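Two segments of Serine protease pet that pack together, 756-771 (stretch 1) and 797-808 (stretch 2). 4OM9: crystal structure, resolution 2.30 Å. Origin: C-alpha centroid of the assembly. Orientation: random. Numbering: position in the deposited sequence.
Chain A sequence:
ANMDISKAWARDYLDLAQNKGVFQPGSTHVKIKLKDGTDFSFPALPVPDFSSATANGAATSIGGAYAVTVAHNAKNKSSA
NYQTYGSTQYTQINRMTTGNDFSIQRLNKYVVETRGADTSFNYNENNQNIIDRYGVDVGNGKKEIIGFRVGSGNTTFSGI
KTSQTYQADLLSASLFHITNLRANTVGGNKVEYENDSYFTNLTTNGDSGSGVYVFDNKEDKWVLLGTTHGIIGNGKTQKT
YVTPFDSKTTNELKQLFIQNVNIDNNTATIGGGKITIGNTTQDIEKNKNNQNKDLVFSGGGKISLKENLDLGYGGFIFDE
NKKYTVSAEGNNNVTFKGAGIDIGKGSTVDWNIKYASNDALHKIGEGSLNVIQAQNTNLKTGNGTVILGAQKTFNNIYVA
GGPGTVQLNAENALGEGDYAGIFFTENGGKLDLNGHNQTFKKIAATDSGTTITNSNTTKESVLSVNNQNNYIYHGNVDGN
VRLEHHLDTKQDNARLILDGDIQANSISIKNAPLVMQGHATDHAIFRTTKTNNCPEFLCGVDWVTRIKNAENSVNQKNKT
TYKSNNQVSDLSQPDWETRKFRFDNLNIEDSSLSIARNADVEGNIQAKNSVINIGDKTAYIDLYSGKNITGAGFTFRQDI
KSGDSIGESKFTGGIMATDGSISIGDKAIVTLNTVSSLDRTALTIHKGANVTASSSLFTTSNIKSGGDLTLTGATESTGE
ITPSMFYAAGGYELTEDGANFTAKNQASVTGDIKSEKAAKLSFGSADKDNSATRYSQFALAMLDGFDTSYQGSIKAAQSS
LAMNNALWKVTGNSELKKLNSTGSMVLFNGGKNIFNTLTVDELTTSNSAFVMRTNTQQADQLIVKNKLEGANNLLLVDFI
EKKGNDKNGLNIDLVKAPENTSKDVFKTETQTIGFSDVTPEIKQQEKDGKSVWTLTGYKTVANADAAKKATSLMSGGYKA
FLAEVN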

# COMPACT_ATOMS: atom_id res chain seq x y z
N GLU A 756 -12.81 -25.72 -25.29
CA GLU A 756 -12.35 -27.08 -25.54
C GLU A 756 -11.44 -27.60 -24.43
O GLU A 756 -10.68 -28.55 -24.64
CB GLU A 756 -11.66 -27.18 -26.89
CG GLU A 756 -10.68 -26.09 -27.22
CD GLU A 756 -10.24 -26.16 -28.67
OE1 GLU A 756 -9.30 -25.44 -29.05
OE2 GLU A 756 -10.83 -26.96 -29.42
N LYS A 757 -11.53 -26.99 -23.26
CA LYS A 757 -10.89 -27.53 -22.07
C LYS A 757 -11.92 -28.21 -21.18
O LYS A 757 -13.12 -28.16 -21.45
CB LYS A 757 -10.17 -26.43 -21.30
CG LYS A 757 -9.12 -25.67 -22.10
CD LYS A 757 -7.95 -26.57 -22.48
CE LYS A 757 -6.72 -25.75 -22.85
NZ LYS A 757 -5.58 -26.64 -23.26
N ALA A 758 -11.45 -28.85 -20.11
CA ALA A 758 -12.36 -29.41 -19.12
C ALA A 758 -12.85 -28.31 -18.18
O ALA A 758 -12.27 -28.09 -17.12
CB ALA A 758 -11.67 -30.53 -18.34
N ALA A 759 -13.90 -27.61 -18.58
CA ALA A 759 -14.39 -26.49 -17.77
C ALA A 759 -15.63 -26.89 -16.98
O ALA A 759 -16.13 -28.00 -17.14
CB ALA A 759 -14.69 -25.28 -18.65
N LYS A 760 -16.11 -26.00 -16.13
CA LYS A 760 -17.21 -26.34 -15.24
C LYS A 760 -18.29 -25.28 -15.17
O LYS A 760 -18.15 -24.21 -15.76
CB LYS A 760 -16.68 -26.60 -13.83
CG LYS A 760 -15.61 -27.69 -13.74
CD LYS A 760 -14.77 -27.50 -12.48
CE LYS A 760 -15.56 -27.78 -11.20
NZ LYS A 760 -15.84 -29.23 -11.04
N LEU A 761 -19.39 -25.61 -14.49
CA LEU A 761 -20.33 -24.62 -13.95
C LEU A 761 -21.15 -23.89 -15.04
O LEU A 761 -20.73 -23.86 -16.20
CB LEU A 761 -19.52 -23.66 -13.06
CG LEU A 761 -19.16 -24.33 -11.72
CD1 LEU A 761 -18.28 -23.45 -10.86
CD2 LEU A 761 -20.43 -24.74 -10.97
N SER A 762 -22.32 -23.31 -14.70
CA SER A 762 -22.87 -23.17 -13.35
C SER A 762 -24.37 -22.94 -13.28
O SER A 762 -25.05 -23.53 -12.44
CB SER A 762 -22.28 -21.96 -12.67
OG SER A 762 -22.93 -20.81 -13.19
N PHE A 763 -24.84 -22.04 -14.15
CA PHE A 763 -26.14 -21.33 -14.08
C PHE A 763 -27.05 -21.62 -12.88
O PHE A 763 -27.50 -22.75 -12.69
CB PHE A 763 -26.95 -21.59 -15.34
CG PHE A 763 -26.19 -21.35 -16.62
CD1 PHE A 763 -25.43 -20.22 -16.79
CD2 PHE A 763 -26.26 -22.28 -17.64
CE1 PHE A 763 -24.73 -20.01 -17.97
CE2 PHE A 763 -25.57 -22.08 -18.82
CZ PHE A 763 -24.81 -20.95 -18.99
N GLY A 764 -27.35 -20.59 -12.10
CA GLY A 764 -28.33 -20.72 -11.04
C GLY A 764 -27.76 -20.93 -9.66
O GLY A 764 -26.84 -21.72 -9.45
N SER A 765 -28.33 -20.20 -8.70
CA SER A 765 -27.93 -20.28 -7.31
C SER A 765 -28.08 -21.70 -6.78
O SER A 765 -29.19 -22.20 -6.63
CB SER A 765 -28.78 -19.33 -6.46
OG SER A 765 -28.86 -18.05 -7.06
N ALA A 766 -26.94 -22.35 -6.51
CA ALA A 766 -26.93 -23.72 -6.01
C ALA A 766 -27.62 -23.83 -4.65
O ALA A 766 -26.97 -23.80 -3.61
CB ALA A 766 -25.50 -24.23 -5.92
N ASP A 767 -28.95 -23.95 -4.69
CA ASP A 767 -29.79 -24.07 -3.49
C ASP A 767 -29.72 -22.84 -2.57
O ASP A 767 -30.25 -22.87 -1.46
CB ASP A 767 -29.42 -25.33 -2.70
CG ASP A 767 -29.92 -26.60 -3.35
OD1 ASP A 767 -30.01 -26.63 -4.60
OD2 ASP A 767 -30.22 -27.57 -2.62
N LYS A 768 -29.08 -21.77 -3.04
CA LYS A 768 -29.00 -20.54 -2.26
C LYS A 768 -30.29 -19.72 -2.37
O LYS A 768 -30.39 -18.64 -1.79
CB LYS A 768 -27.81 -19.69 -2.71
CG LYS A 768 -26.46 -20.20 -2.24
CD LYS A 768 -25.38 -19.14 -2.43
CE LYS A 768 -25.28 -18.70 -3.88
NZ LYS A 768 -24.33 -17.57 -4.06
N ASP A 769 -31.26 -20.25 -3.11
CA ASP A 769 -32.54 -19.57 -3.29
C ASP A 769 -33.71 -20.54 -3.24
O ASP A 769 -33.55 -21.71 -2.90
CB ASP A 769 -32.55 -18.80 -4.61
CG ASP A 769 -32.63 -17.30 -4.41
OD1 ASP A 769 -33.76 -16.77 -4.29
OD2 ASP A 769 -31.57 -16.64 -4.38
N ASN A 770 -34.89 -20.03 -3.58
CA ASN A 770 -36.11 -20.82 -3.55
C ASN A 770 -37.19 -20.21 -4.44
O ASN A 770 -36.97 -19.96 -5.62
CB ASN A 770 -36.62 -20.95 -2.11
CG ASN A 770 -37.09 -22.36 -1.78
OD1 ASN A 770 -36.80 -23.31 -2.51
ND2 ASN A 770 -37.82 -22.50 -0.68
N SER A 771 -38.37 -19.96 -3.86
CA SER A 771 -39.49 -19.39 -4.60
C SER A 771 -39.83 -17.99 -4.10
O SER A 771 -40.41 -17.19 -4.83
CB SER A 771 -40.71 -20.30 -4.51
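Stretch 2 797-808: AQSSLAMNNALW

Stretch 2 runs alongside stretch 1 in the same direction. From Ala759 to Phe763 the register is one to one: Ala759 faces Ser799, Lys760 faces Ser800, Leu761 faces Leu801, Ser762 faces Ala802 and Phe763 faces Met803. The paired CA atoms of Ala759 and Ser799 lie 4.4 Å apart, and those of Phe763 and Met803 5.3 Å. Past this point the register slips, and Asn804 comes to lie nearest Ala766. Neither segment forms a regular helix or strand. Together they bury 838 Å².

The first half of the contact is mainly polar. Ser800 N donates to Ala759 O at 2.7 Å and 162°, a short, nearly straight bond. It is the only backbone-to-backbone hydrogen bond between the two segments. Just before it, Ser799 OG donates to Lys757 O at 3.1 Å. Gln798 points toward stretch 1 and lays its CB 3.4 Å from Lys757 O.

The main bump is Phe763. Its CA-to-CB bond points toward stretch 2, and it has the largest covered area of any residue here. Leu801, Met803, Ala806 and Leu807 make the hollow that receives it. Leu807 CD1 comes to 3.5 Å from Phe763 CD2, and Leu801 CD1 to 3.9 Å from Phe763 CE2. Met803 SD lies at the ring edge, 4.1 Å from Phe763 CD2. Ala806 CB is 4.1 Å from Phe763 CB, so the small alanine packs at the base of the side chain. Leu801 starts out pointing away, but its end comes nearer, and its CD1 also reaches Leu761 O at 3.2 Å. Outside this pocket, Leu761 CD2 touches Ala802 CB at 4.2 Å.

Two peptide bonds here are cis, one before Ser762 and one before Leu807. Ser762 O and Ala802 O are only 2.7 Å apart; both are acceptors, so this is a tight contact without a hydrogen bond.

Gly764 leaves room for the opposing backbone. Its CA lies 3.4 Å from Asn804 O and 3.4 Å from Asn805 O, both CA-H...O contacts. A CB would fall 2.2 Å from Asn805 O and 2.3 Å from Asn804 O, a clash with each. The backbone angles of Gly764 call for glycine in their own right.

Asn804 is the answering bump from stretch 2. It points toward stretch 1, and its ND2 sits 3.4 Å from Ala766 CA. The same ND2 donates a weak hydrogen bond to Asp767 OD1, 2.6 Å long but bent to 117°. Beyond Asp767 the segments largely part.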

# COMPACT_ATOMS: atom_id res chain seq x y z
N ALA A 797 -17.19 -29.56 -25.38
CA ALA A 797 -17.30 -31.03 -25.38
C ALA A 797 -16.44 -31.74 -24.33
O ALA A 797 -16.20 -32.94 -24.43
CB ALA A 797 -16.95 -31.57 -26.77
N GLN A 798 -15.97 -31.01 -23.32
CA GLN A 798 -15.22 -31.63 -22.23
C GLN A 798 -15.71 -31.11 -20.88
O GLN A 798 -15.27 -31.56 -19.83
CB GLN A 798 -13.72 -31.37 -22.36
CG GLN A 798 -13.08 -31.91 -23.63
CD GLN A 798 -12.95 -30.85 -24.71
OE1 GLN A 798 -13.76 -29.92 -24.79
NE2 GLN A 798 -11.92 -30.98 -25.54
N SER A 799 -16.65 -30.17 -20.94
CA SER A 799 -17.00 -29.34 -19.79
C SER A 799 -18.27 -29.79 -19.06
O SER A 799 -19.14 -30.42 -19.65
CB SER A 799 -17.14 -27.89 -20.25
OG SER A 799 -16.14 -27.57 -21.20
N SER A 800 -18.35 -29.44 -17.78
CA SER A 800 -19.52 -29.71 -16.96
C SER A 800 -20.55 -28.59 -17.09
O SER A 800 -20.29 -27.59 -17.75
CB SER A 800 -19.12 -29.89 -15.50
OG SER A 800 -18.16 -30.92 -15.35
N LEU A 801 -21.71 -28.77 -16.47
CA LEU A 801 -22.72 -27.70 -16.44
C LEU A 801 -23.77 -27.89 -15.34
O LEU A 801 -24.77 -28.57 -15.56
CB LEU A 801 -23.42 -27.59 -17.79
CG LEU A 801 -24.26 -26.32 -17.93
CD1 LEU A 801 -23.42 -25.08 -17.53
CD2 LEU A 801 -24.84 -26.16 -19.32
N ALA A 802 -23.55 -27.28 -14.18
CA ALA A 802 -24.52 -27.35 -13.09
C ALA A 802 -25.73 -26.49 -13.43
O ALA A 802 -25.61 -25.51 -14.16
CB ALA A 802 -23.90 -26.91 -11.79
N MET A 803 -26.91 -26.87 -12.94
CA MET A 803 -28.14 -26.18 -13.28
C MET A 803 -29.17 -26.15 -12.16
O MET A 803 -30.33 -26.51 -12.38
CB MET A 803 -28.81 -26.83 -14.50
CG MET A 803 -27.89 -27.34 -15.58
SD MET A 803 -27.47 -26.09 -16.80
CE MET A 803 -28.01 -26.94 -18.29
N ASN A 804 -28.77 -25.73 -10.97
CA ASN A 804 -29.75 -25.55 -9.91
C ASN A 804 -30.66 -24.38 -10.24
O ASN A 804 -30.36 -23.24 -9.88
CB ASN A 804 -29.09 -25.33 -8.55
CG ASN A 804 -28.45 -26.58 -8.02
OD1 ASN A 804 -27.97 -27.42 -8.78
ND2 ASN A 804 -28.44 -26.72 -6.70
N ASN A 805 -31.73 -24.68 -10.96
CA ASN A 805 -32.78 -23.73 -11.27
C ASN A 805 -32.27 -22.72 -12.30
O ASN A 805 -31.42 -21.89 -12.00
CB ASN A 805 -33.28 -23.07 -9.97
CG ASN A 805 -34.64 -22.40 -10.12
OD1 ASN A 805 -35.29 -22.51 -11.16
ND2 ASN A 805 -35.06 -21.70 -9.08
N ALA A 806 -32.76 -22.83 -13.53
CA ALA A 806 -32.26 -22.05 -14.67
C ALA A 806 -33.36 -22.17 -15.79
O ALA A 806 -34.49 -22.48 -15.41
CB ALA A 806 -30.88 -22.53 -15.05
N LEU A 807 -33.16 -21.99 -17.12
CA LEU A 807 -31.97 -22.22 -17.94
C LEU A 807 -31.92 -21.33 -19.17
O LEU A 807 -32.20 -20.14 -19.11
CB LEU A 807 -31.92 -23.67 -18.39
CG LEU A 807 -30.65 -24.49 -18.19
CD1 LEU A 807 -29.44 -23.58 -18.12
CD2 LEU A 807 -30.79 -25.33 -16.95
N TRP A 808 -31.58 -21.95 -20.30
CA TRP A 808 -31.41 -21.19 -21.54
C TRP A 808 -32.48 -21.42 -22.57
O TRP A 808 -33.27 -22.35 -22.47
CB TRP A 808 -30.04 -21.44 -22.20
CG TRP A 808 -29.53 -22.84 -22.24
CD1 TRP A 808 -29.89 -23.89 -21.45
CD2 TRP A 808 -28.51 -23.34 -23.11
NE1 TRP A 808 -29.18 -25.01 -21.79
CE2 TRP A 808 -28.32 -24.70 -22.81
CE3 TRP A 808 -27.75 -22.76 -24.13
CZ2 TRP A 808 -27.40 -25.49 -23.47
CZ3 TRP A 808 -26.84 -23.55 -24.79
CH2 TRP A 808 -26.68 -24.90 -24.47